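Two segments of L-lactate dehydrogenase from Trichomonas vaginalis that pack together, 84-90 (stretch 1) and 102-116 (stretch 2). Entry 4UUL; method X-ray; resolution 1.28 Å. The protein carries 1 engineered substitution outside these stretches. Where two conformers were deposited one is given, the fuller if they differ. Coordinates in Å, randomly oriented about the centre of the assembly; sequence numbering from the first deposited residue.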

# COMPACT_ATOMS: atom_id res chain seq x y z
N PHE B 84 -9.63 -3.75 -12.50
CA PHE B 84 -10.02 -2.71 -11.55
C PHE B 84 -10.28 -1.45 -12.38
O PHE B 84 -9.33 -0.78 -12.83
N LEU B 85 -11.57 -1.16 -12.59
CA LEU B 85 -11.96 0.01 -13.42
C LEU B 85 -12.06 1.21 -12.49
O LEU B 85 -13.14 1.57 -11.99
N VAL B 86 -10.91 1.83 -12.27
CA VAL B 86 -10.78 2.96 -11.35
C VAL B 86 -11.08 4.28 -12.05
O VAL B 86 -11.73 5.16 -11.49
N ALA B 87 -10.62 4.41 -13.29
CA ALA B 87 -10.77 5.65 -14.04
C ALA B 87 -12.24 5.95 -14.29
O ALA B 87 -13.01 5.07 -14.65
N SER B 88 -12.59 7.23 -14.25
CA SER B 88 -13.91 7.71 -14.63
C SER B 88 -13.78 9.22 -14.91
O SER B 88 -12.76 9.81 -14.63
N MET B 89 -14.81 9.82 -15.48
CA MET B 89 -14.85 11.25 -15.71
C MET B 89 -15.31 11.90 -14.43
O MET B 89 -16.35 11.54 -13.87
N PRO B 90 -14.53 12.88 -13.93
CA PRO B 90 -15.02 13.60 -12.76
C PRO B 90 -16.14 14.56 -13.21
O PRO B 90 -16.23 14.99 -14.36
N SER B 102 -24.16 10.99 -17.50
CA SER B 102 -24.08 11.09 -18.95
C SER B 102 -22.66 11.05 -19.49
O SER B 102 -22.35 10.30 -20.39
N SER B 103 -21.76 11.81 -18.87
CA SER B 103 -20.42 11.87 -19.41
C SER B 103 -19.76 10.48 -19.27
O SER B 103 -18.99 10.02 -20.13
N ASN B 104 -20.01 9.82 -18.17
CA ASN B 104 -19.40 8.51 -17.94
C ASN B 104 -19.98 7.41 -18.82
O ASN B 104 -19.35 6.39 -19.04
N SER B 105 -21.24 7.58 -19.28
CA SER B 105 -21.86 6.55 -20.06
C SER B 105 -21.03 6.22 -21.30
O SER B 105 -20.89 5.06 -21.65
N VAL B 106 -20.45 7.23 -21.95
CA VAL B 106 -19.68 7.00 -23.15
C VAL B 106 -18.40 6.17 -22.84
O VAL B 106 -18.06 5.22 -23.52
N ILE B 107 -17.72 6.58 -21.79
CA ILE B 107 -16.50 5.92 -21.32
C ILE B 107 -16.76 4.44 -21.08
O ILE B 107 -16.05 3.57 -21.57
N PHE B 108 -17.82 4.17 -20.34
CA PHE B 108 -18.12 2.81 -19.92
C PHE B 108 -18.73 1.97 -21.05
O PHE B 108 -18.49 0.76 -21.11
N LYS B 109 -19.42 2.61 -22.00
CA LYS B 109 -19.78 1.89 -23.19
C LYS B 109 -18.49 1.42 -23.90
O LYS B 109 -18.36 0.25 -24.30
N ASN B 110 -17.55 2.33 -24.09
CA ASN B 110 -16.30 1.99 -24.81
C ASN B 110 -15.55 0.90 -24.04
O ASN B 110 -15.01 -0.04 -24.64
N THR B 111 -15.55 1.00 -22.72
CA THR B 111 -14.80 0.04 -21.93
C THR B 111 -15.45 -1.37 -22.00
O THR B 111 -14.76 -2.40 -22.08
N GLY B 112 -16.77 -1.41 -21.97
CA GLY B 112 -17.45 -2.68 -22.14
C GLY B 112 -17.10 -3.33 -23.47
O GLY B 112 -16.89 -4.57 -23.58
N GLU B 113 -17.00 -2.51 -24.51
CA GLU B 113 -16.64 -3.01 -25.84
C GLU B 113 -15.20 -3.54 -25.85
O GLU B 113 -14.94 -4.62 -26.39
N TYR B 114 -14.27 -2.85 -25.19
CA TYR B 114 -12.87 -3.32 -25.14
C TYR B 114 -12.80 -4.65 -24.36
O TYR B 114 -12.07 -5.56 -24.73
N LEU B 115 -13.52 -4.76 -23.24
CA LEU B 115 -13.54 -5.99 -22.48
C LEU B 115 -14.02 -7.17 -23.32
O LEU B 115 -13.44 -8.24 -23.33
N SER B 116 -15.15 -6.98 -23.97
CA SER B 116 -15.72 -8.02 -24.78
C SER B 116 -14.76 -8.46 -25.88
O SER B 116 -14.59 -9.65 -26.14

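Stretch 1 leaves a strand after Leu85 and runs on as loop along one side of the helix of stretch 2. The backbones are closer at the loop end. CA of Met89 lies 5.8 Å from CA of Asn104, whereas CA of Leu85 lies 9.0 Å from CA of Thr111. Leu85 fills the wider gap; at the narrow end Met89 packs on the helix and Asn104 bonds to its backbone.

Leu85 is the bump at the wide end. It is buried, points toward the helix, and has chi1 m and chi2 t. Its CD1 enters a hollow lined by Phe108, Thr111 and Leu115. The distances from Leu85 CD1 are 3.8 Å to Thr111 CG2, 4.1 Å to Phe108 CE2 and 4.5 Å to Leu115 CD1. Thr111 is in the m rotamer, and Leu115 is m, t. Both point toward stretch 1, one helical turn apart.

Phe108 leaves the helix sideways, with chi1 m and chi2 86°, but its ring end comes nearer to the loop. Leu85 CD1 and Ser88 CB both lie at the ring edge, near its plane. Ser88 CB is 4.2 Å from Phe108 CE1. Between these two residues the chain passes close to the ring tip, and Ala87 O is 3.5 Å from Phe108 CZ.

Asn104 fastens the narrow end. Its chi1 is m, and its amide reaches the loop although its CB points sideways. Met89 N donates to Asn104 OD1 at 2.8 Å, and Asn104 ND2 donates to Met89 O at 3.0 Å. The amide thus pairs with both polar backbone groups of one residue, much as a neighbouring strand would. Ser88, in the p rotamer, packs against the same amide, with Ser88 CB 3.4 Å from Asn104 OD1.

Met89 is the second bump. It points toward the helix and has the largest area covered by the other stretch. Two conformers were deposited; the one given is m, m, m. Its side chain lies over the helix surface beside Asn104 and Ile107. Met89 CG is 3.4 Å from Ile107 CG1, a close apolar contact. Ile107 is m, m in the given conformer, also one of two. Ser103 borders Met89 on the preceding turn, with Ser103 OG 3.8 Å from Met89 CB.

Pro90 points away, but a water joins its backbone to the helix. Ser103, in the p rotamer, donates from OG to water 1 at 2.8 Å. The water donates to Pro90 O, also at 2.8 Å.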

# COMPACT_ATOMS: atom_id res chain seq x y z
CB PHE B 84 -8.91 -2.48 -10.54
CG PHE B 84 -8.66 -3.65 -9.63
CD1 PHE B 84 -7.81 -4.70 -10.00
CD2 PHE B 84 -9.26 -3.71 -8.39
CE1 PHE B 84 -7.58 -5.75 -9.16
CE2 PHE B 84 -9.00 -4.80 -7.54
CZ PHE B 84 -8.15 -5.80 -7.94
CB LEU B 85 -13.24 -0.26 -14.18
CG LEU B 85 -13.19 -1.39 -15.18
CD1 LEU B 85 -14.47 -1.43 -15.96
CD2 LEU B 85 -11.99 -1.42 -16.11
CB VAL B 86 -9.34 3.02 -10.80
CG1 VAL B 86 -9.08 4.26 -9.97
CG2 VAL B 86 -9.10 1.74 -9.99
CB ALA B 87 -10.02 5.58 -15.41
CB SER B 88 -14.90 7.46 -13.52
OG SER B 88 -14.60 8.20 -12.39
CB MET B 89 -15.82 11.55 -16.86
CG MET B 89 -15.58 10.66 -18.08
SD MET B 89 -13.95 10.95 -18.84
CE MET B 89 -14.21 12.62 -19.46
CB PRO B 90 -13.77 14.35 -12.25
CG PRO B 90 -12.95 14.52 -13.42
CD PRO B 90 -13.15 13.30 -14.28
CB SER B 102 -24.72 12.38 -19.42
OG SER B 102 -26.10 12.33 -19.18
CB SER B 103 -19.62 12.97 -18.71
OG SER B 103 -19.41 12.59 -17.34
CB ASN B 104 -19.43 8.15 -16.46
CG ASN B 104 -18.32 8.85 -15.73
OD1 ASN B 104 -17.18 8.40 -15.79
ND2 ASN B 104 -18.61 9.95 -15.11
CB SER B 105 -23.32 6.90 -20.40
OG SER B 105 -23.39 7.97 -21.35
CB VAL B 106 -19.31 8.34 -23.80
CG1 VAL B 106 -18.35 8.10 -24.97
CG2 VAL B 106 -20.60 9.12 -24.26
CB ILE B 107 -16.04 6.58 -20.00
CG1 ILE B 107 -15.66 8.04 -20.24
CG2 ILE B 107 -14.90 5.81 -19.36
CD1 ILE B 107 -14.80 8.28 -21.45
CB PHE B 108 -18.86 2.78 -18.60
CG PHE B 108 -17.92 3.05 -17.48
CD1 PHE B 108 -17.62 4.33 -17.07
CD2 PHE B 108 -17.21 2.00 -16.92
CE1 PHE B 108 -16.64 4.56 -16.09
CE2 PHE B 108 -16.26 2.23 -15.92
CZ PHE B 108 -15.96 3.50 -15.54
CB LYS B 109 -20.61 2.80 -24.12
CG LYS B 109 -20.78 2.28 -25.53
CD LYS B 109 -21.74 3.12 -26.36
CE LYS B 109 -21.95 2.63 -27.76
NZ LYS B 109 -20.72 2.57 -28.52
CB ASN B 110 -15.42 3.22 -24.92
CG ASN B 110 -15.97 4.25 -25.87
OD1 ASN B 110 -16.89 3.99 -26.62
ND2 ASN B 110 -15.47 5.46 -25.78
CB THR B 111 -14.70 0.51 -20.49
OG1 THR B 111 -13.97 1.72 -20.42
CG2 THR B 111 -14.06 -0.50 -19.61
CB GLU B 113 -16.83 -1.91 -26.84
CG GLU B 113 -18.32 -1.61 -27.13
CD GLU B 113 -18.53 -0.29 -27.81
OE1 GLU B 113 -17.54 0.41 -28.06
OE2 GLU B 113 -19.69 0.05 -28.11
CB TYR B 114 -12.00 -2.31 -24.45
CG TYR B 114 -11.91 -0.95 -25.07
CD1 TYR B 114 -11.97 -0.78 -26.45
CD2 TYR B 114 -11.75 0.18 -24.27
CE1 TYR B 114 -11.86 0.48 -27.03
CE2 TYR B 114 -11.66 1.43 -24.83
CZ TYR B 114 -11.70 1.58 -26.20
OH TYR B 114 -11.61 2.81 -26.79
CB LEU B 115 -14.41 -5.85 -21.24
CG LEU B 115 -13.84 -4.96 -20.14
CD1 LEU B 115 -14.95 -4.45 -19.20
CD2 LEU B 115 -12.83 -5.79 -19.31
CB SER B 116 -17.04 -7.57 -25.37
OG SER B 116 -17.58 -8.60 -26.18
O HOH W 1 -18.46 14.82 -16.02